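Local coordinates for histone-lysine N-methyltransferase, H3 lysine-9 specific SUVH6 (Arabidopsis thaliana, PDB 6A5K), which transfers methyl groups from S-adenosylmethionine to histone H3 and binds DNA methylated in non-CG contexts, probably through its SRA domain, at residues G19-I24 with F46-I51; K200-V205 with V212-L217; K288-T293 with P334-P339; Y401-G406 with P476-F481. The protein carries 1 engineered substitution. All coordinates share one frame; numbering follows the deposited sequence.

Contact 1: residues G19-I24 with F46-I51; sequences GVCRKI and FEASTI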
# COMPACT_ATOMS: atom_id res chain seq x y z
N GLY A 19 10.60 4.81 -0.69
CA GLY A 19 11.18 5.25 -1.95
C GLY A 19 12.69 5.16 -1.89
O GLY A 19 13.33 4.61 -2.79
N VAL A 20 13.26 5.69 -0.81
CA VAL A 20 14.71 5.63 -0.63
C VAL A 20 15.22 4.19 -0.48
O VAL A 20 16.23 3.82 -1.10
CB VAL A 20 15.14 6.46 0.60
CG1 VAL A 20 16.63 6.27 0.89
CG2 VAL A 20 14.81 7.93 0.37
N CYS A 21 14.54 3.39 0.33
CA CYS A 21 14.86 1.96 0.44
C CYS A 21 14.97 1.28 -0.93
O CYS A 21 15.96 0.60 -1.24
CB CYS A 21 13.81 1.21 1.27
SG CYS A 21 13.86 1.51 3.05
N ARG A 22 13.93 1.46 -1.75
CA ARG A 22 13.86 0.74 -3.01
C ARG A 22 14.78 1.34 -4.07
O ARG A 22 15.18 0.65 -5.01
CB ARG A 22 12.42 0.68 -3.50
CG ARG A 22 11.56 -0.22 -2.60
CD ARG A 22 10.29 -0.72 -3.28
NE ARG A 22 9.67 -1.81 -2.53
CZ ARG A 22 9.99 -3.10 -2.67
NH1 ARG A 22 10.92 -3.46 -3.54
NH2 ARG A 22 9.38 -4.03 -1.94
N LYS A 23 15.15 2.61 -3.92
CA LYS A 23 16.15 3.19 -4.82
C LYS A 23 17.55 2.66 -4.48
O LYS A 23 18.35 2.37 -5.37
CB LYS A 23 16.12 4.72 -4.75
CG LYS A 23 17.20 5.39 -5.59
CD LYS A 23 17.03 5.13 -7.08
CE LYS A 23 15.68 5.61 -7.59
NZ LYS A 23 15.63 5.64 -9.08
N ILE A 24 17.84 2.53 -3.19
CA ILE A 24 19.11 1.93 -2.77
C ILE A 24 19.18 0.49 -3.27
O ILE A 24 20.22 0.04 -3.80
CB ILE A 24 19.28 1.97 -1.24
CG1 ILE A 24 19.38 3.42 -0.75
CG2 ILE A 24 20.53 1.20 -0.82
CD1 ILE A 24 19.36 3.54 0.77
N PHE A 46 18.26 0.63 7.28
CA PHE A 46 19.19 1.38 8.11
C PHE A 46 19.74 2.60 7.35
O PHE A 46 19.78 3.71 7.89
CB PHE A 46 20.34 0.48 8.56
CG PHE A 46 21.18 1.06 9.65
CD1 PHE A 46 20.89 0.79 10.98
CD2 PHE A 46 22.26 1.88 9.35
CE1 PHE A 46 21.67 1.32 11.99
CE2 PHE A 46 23.04 2.42 10.36
CZ PHE A 46 22.75 2.14 11.68
N GLU A 47 20.15 2.38 6.11
CA GLU A 47 20.71 3.45 5.28
C GLU A 47 19.68 4.53 4.97
O GLU A 47 19.97 5.73 5.06
CB GLU A 47 21.29 2.87 3.99
CG GLU A 47 22.46 1.92 4.22
CD GLU A 47 23.20 1.55 2.95
OE1 GLU A 47 22.81 2.03 1.86
OE2 GLU A 47 24.17 0.77 3.04
N ALA A 48 18.46 4.09 4.63
CA ALA A 48 17.37 5.02 4.37
C ALA A 48 17.04 5.82 5.62
O ALA A 48 16.80 7.03 5.54
CB ALA A 48 16.12 4.26 3.89
N SER A 49 17.04 5.15 6.77
CA SER A 49 16.79 5.82 8.04
C SER A 49 17.83 6.90 8.29
O SER A 49 17.48 8.00 8.72
CB SER A 49 16.79 4.82 9.21
OG SER A 49 15.72 3.89 9.10
N THR A 50 19.10 6.58 8.04
CA THR A 50 20.16 7.55 8.24
C THR A 50 19.96 8.77 7.35
O THR A 50 20.10 9.92 7.80
CB THR A 50 21.55 6.94 7.97
OG1 THR A 50 21.83 5.95 8.96
CG2 THR A 50 22.63 8.01 8.01
N ILE A 51 19.60 8.52 6.09
CA ILE A 51 19.38 9.61 5.14
C ILE A 51 18.23 10.52 5.57
O ILE A 51 18.35 11.74 5.56
CB ILE A 51 19.13 9.06 3.72
CG1 ILE A 51 20.42 8.43 3.17
CG2 ILE A 51 18.65 10.16 2.78
CD1 ILE A 51 20.21 7.58 1.94
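OE2 of Glu-47 forms a salt bridge with Arg-37, and OE1 of Glu-47, also hydrogen-bonded outside the two segments, lies 3.6 Å from CG2 of Ile-24. CG2 of Ile-24 is anti to the backbone N, and CG1 anti to the carbonyl carbon (chi1 -65°). From CG1, the anti chi2 (172°) carries CD1 of Ile-24 to 3.8 Å from CB of Glu-47. Segments 19-24 and 46-51, on helices 5-29 and 44-54, run with their axes at 128° and 8.7 Å apart at closest. Ala-48 lies where the two backbones come nearest. Its CB sits 3.6 Å from CG1 of Val-20 and 3.7 Å from SG of Cys-21, so a single methyl group fills the notch between two neighbouring residues of the first helix. One turn further along the second helix, CD1 of Ile-51 packs 4.0 Å from CG1 of Val-20 and reaches CD1 of Ile-24 at longer range. Helix 412-420 closes over the same cluster, with Leu-420 touching both Val-20 and Ile-51, and Ile-44 lies against Cys-21 and Ile-24. The interface between the two segments thus rests on dispersion forces and the exclusion of water, and its one ionic group, the Glu-47 carboxylate, has its charge met by Arg-37 rather than by a partner on the facing helix.

Contact 2: residues K200-V205 with V212-L217; sequences KYWQQV and VFKFQL
Trp-202 carries CG between its backbone N and carbonyl carbon (chi1 62°), and with chi2 95° this lays the indole over Lys-214. CB of Lys-214 comes over one face of the indole, 3.5 Å from CE2, in a CH-pi contact near the five-membered ring. NE1 of Trp-202 is bonded along the same strand to OE1 of Gln-204 at 2.9 Å; this oxygen lies in the ring plane, although the donor stands above the plane of the amide. CG of Lys-214 lies anti to its carbonyl carbon, and the stem leads on toward Gln-204, whose NE2 is 3.6 Å from CE of Lys-214. Gln-216 packs at the indole edge and meets Lys-200, whose CE is 3.6 Å from its OE1; NE2 of Gln-216 is bonded to Glu-199. On the reverse face of the sheet, Tyr-201 lies beside Phe-215 with the rings slid apart and their planes 26° from parallel, and CB of Tyr-201 touches CD2 of Phe-215 at 3.4 Å. Helix 156-167 backs these aromatics. Five backbone hydrogen bonds hold the antiparallel hairpin, the shortest from N of Val-212 to O of Gln-204 at 2.7 Å. An alanine in place of Trp-202 would probably leave Gln-204 OE1 without its indole donor, the Gln-204 amide freer to turn and a gap beside the Lys-214 stem. The SRA hairpin thus has one face of aromatics against a helix; the other joins one lysine stem, an indole and a glutamine amide, so that the indole N-H is satisfied within its own strand and one ring face is covered by hydrocarbon.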
# COMPACT_ATOMS: atom_id res chain seq x y z
N LYS A 200 -2.44 -6.61 34.90
CA LYS A 200 -1.69 -7.37 35.89
C LYS A 200 -0.44 -7.97 35.28
O LYS A 200 -0.31 -8.04 34.06
CB LYS A 200 -2.56 -8.49 36.48
CG LYS A 200 -2.93 -9.57 35.48
CD LYS A 200 -3.77 -10.67 36.14
CE LYS A 200 -4.36 -11.63 35.10
NZ LYS A 200 -5.23 -12.66 35.73
N TYR A 201 0.48 -8.39 36.13
CA TYR A 201 1.63 -9.13 35.66
C TYR A 201 1.95 -10.28 36.60
O TYR A 201 1.49 -10.33 37.75
CB TYR A 201 2.85 -8.20 35.50
CG TYR A 201 3.60 -7.89 36.77
CD1 TYR A 201 4.77 -8.55 37.08
CD2 TYR A 201 3.14 -6.92 37.66
CE1 TYR A 201 5.47 -8.27 38.24
CE2 TYR A 201 3.83 -6.63 38.82
CZ TYR A 201 4.99 -7.31 39.10
OH TYR A 201 5.69 -7.03 40.25
N TRP A 202 2.72 -11.23 36.11
CA TRP A 202 3.14 -12.34 36.93
C TRP A 202 4.48 -12.83 36.44
O TRP A 202 5.02 -12.35 35.46
CB TRP A 202 2.10 -13.46 36.92
CG TRP A 202 1.86 -14.07 35.57
CD1 TRP A 202 2.45 -15.19 35.07
CD2 TRP A 202 0.96 -13.60 34.56
NE1 TRP A 202 1.96 -15.46 33.81
CE2 TRP A 202 1.05 -14.49 33.47
CE3 TRP A 202 0.08 -12.51 34.48
CZ2 TRP A 202 0.31 -14.33 32.31
CZ3 TRP A 202 -0.66 -12.35 33.31
CH2 TRP A 202 -0.55 -13.26 32.24
N GLN A 203 4.99 -13.82 37.15
CA GLN A 203 6.34 -14.26 36.93
C GLN A 203 6.35 -15.79 36.87
O GLN A 203 5.76 -16.45 37.73
CB GLN A 203 7.21 -13.68 38.04
CG GLN A 203 8.59 -14.22 38.19
CD GLN A 203 9.47 -13.28 39.01
OE1 GLN A 203 8.98 -12.48 39.80
NE2 GLN A 203 10.78 -13.37 38.80
N GLN A 204 6.97 -16.35 35.84
CA GLN A 204 6.96 -17.80 35.64
C GLN A 204 8.22 -18.29 34.94
O GLN A 204 8.99 -17.50 34.40
CB GLN A 204 5.73 -18.23 34.84
CG GLN A 204 5.68 -17.63 33.44
CD GLN A 204 4.50 -18.13 32.62
OE1 GLN A 204 3.34 -17.92 32.98
NE2 GLN A 204 4.80 -18.82 31.53
N VAL A 205 8.43 -19.61 34.95
CA VAL A 205 9.54 -20.18 34.19
C VAL A 205 9.23 -20.10 32.70
O VAL A 205 8.13 -20.44 32.26
CB VAL A 205 9.82 -21.64 34.59
CG1 VAL A 205 10.88 -22.25 33.68
CG2 VAL A 205 10.24 -21.72 36.05
N VAL A 212 10.76 -15.55 33.66
CA VAL A 212 10.29 -14.44 32.83
C VAL A 212 9.04 -13.74 33.39
O VAL A 212 8.25 -14.32 34.12
CB VAL A 212 9.96 -14.90 31.39
CG1 VAL A 212 11.19 -15.47 30.70
CG2 VAL A 212 8.81 -15.90 31.39
N PHE A 213 8.87 -12.48 33.00
CA PHE A 213 7.68 -11.72 33.36
C PHE A 213 6.64 -11.76 32.24
O PHE A 213 6.99 -11.67 31.06
CB PHE A 213 8.03 -10.26 33.68
CG PHE A 213 8.86 -10.10 34.91
CD1 PHE A 213 10.24 -10.04 34.84
CD2 PHE A 213 8.26 -10.02 36.16
CE1 PHE A 213 11.00 -9.90 35.99
CE2 PHE A 213 9.01 -9.88 37.31
CZ PHE A 213 10.39 -9.82 37.22
N LYS A 214 5.38 -11.88 32.62
CA LYS A 214 4.28 -11.83 31.67
C LYS A 214 3.26 -10.80 32.13
O LYS A 214 3.04 -10.62 33.32
CB LYS A 214 3.63 -13.21 31.51
CG LYS A 214 4.58 -14.27 30.97
CD LYS A 214 3.91 -15.12 29.91
CE LYS A 214 4.90 -16.08 29.27
NZ LYS A 214 4.30 -16.80 28.10
N PHE A 215 2.63 -10.13 31.17
CA PHE A 215 1.73 -9.01 31.44
C PHE A 215 0.41 -9.25 30.71
O PHE A 215 0.41 -9.70 29.57
CB PHE A 215 2.35 -7.68 30.98
CG PHE A 215 3.68 -7.37 31.61
CD1 PHE A 215 4.85 -7.93 31.11
CD2 PHE A 215 3.77 -6.50 32.68
CE1 PHE A 215 6.08 -7.65 31.68
CE2 PHE A 215 4.99 -6.20 33.26
CZ PHE A 215 6.15 -6.78 32.76
N GLN A 216 -0.71 -8.94 31.35
CA GLN A 216 -1.98 -8.99 30.65
C GLN A 216 -2.46 -7.57 30.34
O GLN A 216 -2.55 -6.74 31.24
CB GLN A 216 -3.05 -9.74 31.46
CG GLN A 216 -4.44 -9.65 30.85
CD GLN A 216 -5.44 -10.50 31.59
OE1 GLN A 216 -5.34 -11.72 31.60
NE2 GLN A 216 -6.43 -9.86 32.21
N LEU A 217 -2.74 -7.31 29.08
CA LEU A 217 -3.26 -6.01 28.65
C LEU A 217 -4.66 -6.17 28.07
O LEU A 217 -4.99 -7.21 27.50
CB LEU A 217 -2.34 -5.37 27.61
CG LEU A 217 -0.91 -5.01 28.01
CD1 LEU A 217 0.01 -6.23 27.96
CD2 LEU A 217 -0.35 -3.88 27.14

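Contact 3: residues K288-T293 with P334-P339; sequences KSCCCT and PLCKCP. With ZN (zinc ion), chain B; ZN (zinc ion), chain D; ZN (zinc ion), chain C.
Neither segment is helix or strand; they run 31° apart in direction, and CA of Ser-289 comes within 4.8 Å of CA of Cys-336. N of Lys-337 is bonded to O of Cys-290 at 3.2 Å, and in return N of Cys-290 points almost straight at SG of Cys-336, 3.4 Å away. That N-H...S bond would probably draw some negative charge off a thiolate that is also a zinc ligand. Cys-290 is the joint between the metals: with SG set between its backbone N and carbonyl carbon (chi1 72°), the sulfur bridges two zinc ions, 2.4 Å from the zinc ion of chain B and 2.5 Å from that of chain D. Cys-336 shares the first of these ions, and Cys-292 the second. Cys-338 SG reaches the third ion, the zinc of chain C, at 2.3 Å. Away from the metals, the extended chain of Lys-337 lies over the backbone of Cys-291, its CD 3.3 Å from the carbonyl O of Cys-291, while Ser-289 OG makes a weak hydrogen bond to the carbonyl O of Leu-335. Cys-296, Cys-304, Cys-306, Cys-332 and Cys-342 complete the ligand set, with Cys-296 and Cys-332 as the other bridging sulfurs. Three zinc ions held in a triangle by nine cysteines, three of them bridging, form the cluster typical of the Pre-SET motif in Suv39-family histone methyltransferases.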
# COMPACT_ATOMS: atom_id res chain seq x y z
N LYS A 288 9.23 -3.49 -30.67
CA LYS A 288 10.61 -3.96 -30.69
C LYS A 288 10.85 -4.84 -29.46
O LYS A 288 10.44 -4.50 -28.36
CB LYS A 288 11.59 -2.79 -30.71
CG LYS A 288 13.03 -3.19 -30.99
CD LYS A 288 14.02 -2.22 -30.36
CE LYS A 288 15.44 -2.52 -30.81
NZ LYS A 288 15.80 -3.96 -30.60
N SER A 289 11.51 -5.97 -29.66
CA SER A 289 11.76 -6.88 -28.55
C SER A 289 13.25 -7.01 -28.25
O SER A 289 14.09 -6.59 -29.06
CB SER A 289 11.16 -8.25 -28.85
OG SER A 289 11.66 -8.77 -30.07
N CYS A 290 13.58 -7.58 -27.10
CA CYS A 290 14.97 -7.74 -26.69
C CYS A 290 15.44 -9.17 -26.93
O CYS A 290 14.63 -10.08 -27.07
CB CYS A 290 15.15 -7.36 -25.21
SG CYS A 290 14.46 -8.55 -24.03
N CYS A 291 16.76 -9.36 -26.98
CA CYS A 291 17.32 -10.67 -27.30
C CYS A 291 17.89 -11.39 -26.07
O CYS A 291 18.61 -12.38 -26.20
CB CYS A 291 18.41 -10.52 -28.37
SG CYS A 291 19.73 -9.35 -27.98
N CYS A 292 17.56 -10.89 -24.89
CA CYS A 292 18.04 -11.48 -23.64
C CYS A 292 17.43 -12.85 -23.41
O CYS A 292 16.22 -13.02 -23.54
CB CYS A 292 17.71 -10.56 -22.46
SG CYS A 292 18.33 -8.89 -22.67
N THR A 293 18.26 -13.83 -23.06
CA THR A 293 17.77 -15.17 -22.80
C THR A 293 17.53 -15.38 -21.31
O THR A 293 16.76 -16.25 -20.92
CB THR A 293 18.73 -16.26 -23.33
OG1 THR A 293 20.02 -16.11 -22.71
CG2 THR A 293 18.88 -16.15 -24.83
N PRO A 334 5.76 -9.93 -25.93
CA PRO A 334 5.53 -11.30 -26.40
C PRO A 334 6.72 -11.91 -27.14
O PRO A 334 6.92 -13.12 -27.06
CB PRO A 334 4.34 -11.15 -27.36
CG PRO A 334 3.67 -9.89 -26.94
CD PRO A 334 4.76 -8.99 -26.46
N LEU A 335 7.50 -11.10 -27.85
CA LEU A 335 8.60 -11.63 -28.64
C LEU A 335 9.97 -11.48 -27.98
O LEU A 335 10.99 -11.84 -28.57
CB LEU A 335 8.63 -10.97 -30.02
CG LEU A 335 7.43 -11.21 -30.94
CD1 LEU A 335 7.80 -10.92 -32.39
CD2 LEU A 335 6.88 -12.62 -30.79
N CYS A 336 10.00 -10.94 -26.76
CA CYS A 336 11.25 -10.86 -26.00
C CYS A 336 11.72 -12.27 -25.63
O CYS A 336 10.92 -13.09 -25.18
CB CYS A 336 11.08 -10.00 -24.74
SG CYS A 336 10.96 -8.21 -25.02
N LYS A 337 13.01 -12.54 -25.79
CA LYS A 337 13.53 -13.89 -25.58
C LYS A 337 13.61 -14.25 -24.10
O LYS A 337 13.87 -15.40 -23.75
CB LYS A 337 14.93 -14.04 -26.21
CG LYS A 337 15.04 -13.66 -27.68
CD LYS A 337 16.45 -13.95 -28.17
CE LYS A 337 16.57 -13.89 -29.69
NZ LYS A 337 17.99 -14.13 -30.12
N CYS A 338 13.43 -13.26 -23.23
CA CYS A 338 13.57 -13.46 -21.79
C CYS A 338 12.45 -14.33 -21.21
O CYS A 338 11.36 -14.41 -21.77
CB CYS A 338 13.59 -12.10 -21.08
SG CYS A 338 12.11 -11.13 -21.41
N PRO A 339 12.73 -15.00 -20.08
CA PRO A 339 11.69 -15.85 -19.48
C PRO A 339 10.54 -15.05 -18.87
O PRO A 339 10.62 -13.83 -18.70
CB PRO A 339 12.46 -16.62 -18.40
CG PRO A 339 13.61 -15.74 -18.06
CD PRO A 339 14.00 -15.09 -19.35
ZN ZN B . 12.52 -7.22 -23.57
ZN ZN D . 16.09 -7.81 -22.22
ZN ZN C . 12.94 -9.27 -20.30

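Contact 4: residues Y401-G406 with P476-F481; sequences YLFDIG and PHVMFF. With SAM (S-adenosylmethionine), chain F.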
# COMPACT_ATOMS: atom_id res chain seq x y z
N TYR A 401 -17.64 6.54 -15.89
CA TYR A 401 -16.71 5.42 -16.06
C TYR A 401 -15.70 5.67 -17.16
O TYR A 401 -15.34 4.77 -17.92
CB TYR A 401 -17.49 4.13 -16.32
CG TYR A 401 -18.41 3.79 -15.17
CD1 TYR A 401 -17.91 3.26 -13.99
CD2 TYR A 401 -19.78 4.04 -15.25
CE1 TYR A 401 -18.74 2.96 -12.93
CE2 TYR A 401 -20.62 3.74 -14.19
CZ TYR A 401 -20.09 3.20 -13.04
OH TYR A 401 -20.92 2.91 -11.98
N LEU A 402 -15.23 6.91 -17.25
CA LEU A 402 -14.21 7.28 -18.23
C LEU A 402 -12.86 7.52 -17.54
O LEU A 402 -12.79 8.21 -16.53
CB LEU A 402 -14.63 8.53 -18.99
CG LEU A 402 -15.95 8.50 -19.76
CD1 LEU A 402 -16.20 9.85 -20.41
CD2 LEU A 402 -15.93 7.38 -20.80
N PHE A 403 -11.81 6.92 -18.08
CA PHE A 403 -10.45 7.26 -17.67
C PHE A 403 -9.78 8.04 -18.79
O PHE A 403 -9.47 7.48 -19.84
CB PHE A 403 -9.62 6.02 -17.32
CG PHE A 403 -8.32 6.35 -16.63
CD1 PHE A 403 -7.20 6.72 -17.37
CD2 PHE A 403 -8.21 6.29 -15.25
CE1 PHE A 403 -6.00 7.02 -16.74
CE2 PHE A 403 -7.01 6.59 -14.61
CZ PHE A 403 -5.91 6.96 -15.36
N ASP A 404 -9.56 9.32 -18.56
CA ASP A 404 -8.90 10.19 -19.52
C ASP A 404 -7.39 9.91 -19.47
O ASP A 404 -6.74 10.20 -18.48
CB ASP A 404 -9.21 11.66 -19.20
CG ASP A 404 -8.72 12.63 -20.27
OD1 ASP A 404 -7.63 12.43 -20.84
OD2 ASP A 404 -9.44 13.61 -20.52
N ILE A 405 -6.85 9.34 -20.54
CA ILE A 405 -5.43 8.95 -20.56
C ILE A 405 -4.51 10.17 -20.65
O ILE A 405 -4.80 11.12 -21.37
CB ILE A 405 -5.13 7.99 -21.75
CG1 ILE A 405 -5.96 6.70 -21.62
CG2 ILE A 405 -3.64 7.68 -21.84
CD1 ILE A 405 -5.77 5.74 -22.79
N GLY A 406 -3.43 10.16 -19.88
CA GLY A 406 -2.38 11.16 -20.02
C GLY A 406 -2.27 12.17 -18.89
O GLY A 406 -3.23 12.42 -18.17
N PRO A 476 -1.29 3.90 -23.81
CA PRO A 476 -0.65 2.96 -22.89
C PRO A 476 -1.68 2.24 -22.03
O PRO A 476 -2.82 2.71 -21.89
CB PRO A 476 0.23 3.87 -22.04
CG PRO A 476 -0.50 5.17 -22.02
CD PRO A 476 -1.09 5.30 -23.40
N HIS A 477 -1.29 1.09 -21.48
CA HIS A 477 -2.08 0.43 -20.46
C HIS A 477 -2.09 1.30 -19.21
O HIS A 477 -1.05 1.83 -18.82
CB HIS A 477 -1.52 -0.96 -20.14
CG HIS A 477 -1.59 -1.91 -21.29
ND1 HIS A 477 -2.70 -2.69 -21.55
CD2 HIS A 477 -0.69 -2.22 -22.25
CE1 HIS A 477 -2.48 -3.42 -22.62
NE2 HIS A 477 -1.27 -3.16 -23.07
N VAL A 478 -3.25 1.43 -18.58
CA VAL A 478 -3.33 2.17 -17.32
C VAL A 478 -3.31 1.17 -16.17
O VAL A 478 -4.27 0.42 -15.96
CB VAL A 478 -4.59 3.06 -17.27
CG1 VAL A 478 -4.79 3.68 -15.89
CG2 VAL A 478 -4.49 4.15 -18.35
N MSE A 479 -2.19 1.13 -15.45
CA MSE A 479 -1.98 0.13 -14.40
C MSE A 479 -1.93 0.80 -13.04
O MSE A 479 -1.15 1.73 -12.84
CB MSE A 479 -0.67 -0.63 -14.65
CG MSE A 479 -0.54 -1.18 -16.08
SE MSE A 479 -1.96 -2.45 -16.44
CE MSE A 479 -1.05 -3.62 -17.72
N PHE A 480 -2.72 0.32 -12.08
CA PHE A 480 -2.68 0.91 -10.74
C PHE A 480 -1.66 0.24 -9.82
O PHE A 480 -1.53 -0.99 -9.81
CB PHE A 480 -4.06 0.85 -10.10
CG PHE A 480 -5.09 1.62 -10.86
CD1 PHE A 480 -5.12 3.00 -10.79
CD2 PHE A 480 -6.02 0.97 -11.66
CE1 PHE A 480 -6.06 3.73 -11.49
CE2 PHE A 480 -6.95 1.69 -12.37
CZ PHE A 480 -6.98 3.07 -12.28
N PHE A 481 -0.94 1.06 -9.06
CA PHE A 481 0.05 0.60 -8.09
C PHE A 481 -0.23 1.19 -6.70
O PHE A 481 -0.68 2.33 -6.58
CB PHE A 481 1.47 1.01 -8.51
CG PHE A 481 2.02 0.21 -9.66
CD1 PHE A 481 1.75 0.57 -10.97
CD2 PHE A 481 2.84 -0.88 -9.42
CE1 PHE A 481 2.26 -0.16 -12.03
CE2 PHE A 481 3.37 -1.62 -10.48
CZ PHE A 481 3.08 -1.25 -11.77
N SAM F . -18.77 4.40 -6.86
CA SAM F . -18.89 3.92 -8.25
C SAM F . -20.00 2.88 -8.44
O SAM F . -20.13 2.30 -9.53
OXT SAM F . -20.77 2.60 -7.52
CB SAM F . -17.56 3.36 -8.74
CG SAM F . -16.60 4.48 -9.13
SD SAM F . -17.27 5.29 -10.61
CE SAM F . -15.85 5.09 -11.68
C5' SAM F . -17.10 7.05 -10.28
C4' SAM F . -18.30 7.57 -9.52
O4' SAM F . -18.21 7.17 -8.16
C3' SAM F . -18.34 9.09 -9.53
O3' SAM F . -19.06 9.57 -10.63
C2' SAM F . -19.05 9.37 -8.23
O2' SAM F . -20.43 9.18 -8.44
C1' SAM F . -18.58 8.25 -7.33
N9 SAM F . -17.40 8.70 -6.56
C8 SAM F . -16.12 8.20 -6.63
N7 SAM F . -15.34 8.89 -5.76
C5 SAM F . -16.10 9.83 -5.14
C6 SAM F . -15.82 10.79 -4.18
N6 SAM F . -14.59 10.92 -3.67
N1 SAM F . -16.83 11.62 -3.75
C2 SAM F . -18.11 11.49 -4.25
N3 SAM F . -18.38 10.53 -5.20
C4 SAM F . -17.40 9.71 -5.63
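Phe-403 and Val-478 reach toward each other tip to tip, CG1 of Val-478 standing over one face of the phenylalanine ring. It makes a CH-pi contact there, 22° off the ring normal, and lies 3.5 Å from CZ of Phe-403, toward the rim. CG2 of Val-478 meets the same ring at CE1, 3.6 Å away. Ile-405 and Pro-476 instead slide past each other in opposite directions, CG2 of Ile-405 lying 3.8 Å from CD of Pro-476. The strands, crossing at 104°, belong to two small sheets of the SET domain: 402-406 is an outer strand of one and 477-482 an inner strand of the other, so the two segments meet through side chains, their axes 8.9 Å apart at closest. CZ of Phe-480 adds a looser touch, 4.2 Å from CE2 of Phe-403. Within the same segment, Tyr-401 turns to the cofactor: its OH donates a 2.6 Å hydrogen bond to the carboxylate O of S-adenosylmethionine, and that oxygen lies in the plane of the tyrosine ring. A phenylalanine at Tyr-401 would probably leave that oxygen without this donor and the methionine end less firmly placed. CD1 of the tyrosine comes within 3.6 Å of the cofactor's CE, the methyl carbon on SD.

In the fold
From the N terminus the four contacts follow one another in series; none nests in or crosses another. Contact 1 closes a loop of 21 residues and joins the long helix 5-29 to helix 44-54. Contact 2 closes a six-residue hairpin connection between strands 190-205 and 211-219, its centre about 60 Å from that of contact 3, on the opposite side of the chain's centre. Contact 3 draws together the ends of a 40-residue Pre-SET loop around the zinc cluster. Contact 4 spans 69 residues, joining two SET sheets; its nearest atoms are about 9 Å from contact 3 and about 10 Å from contact 1.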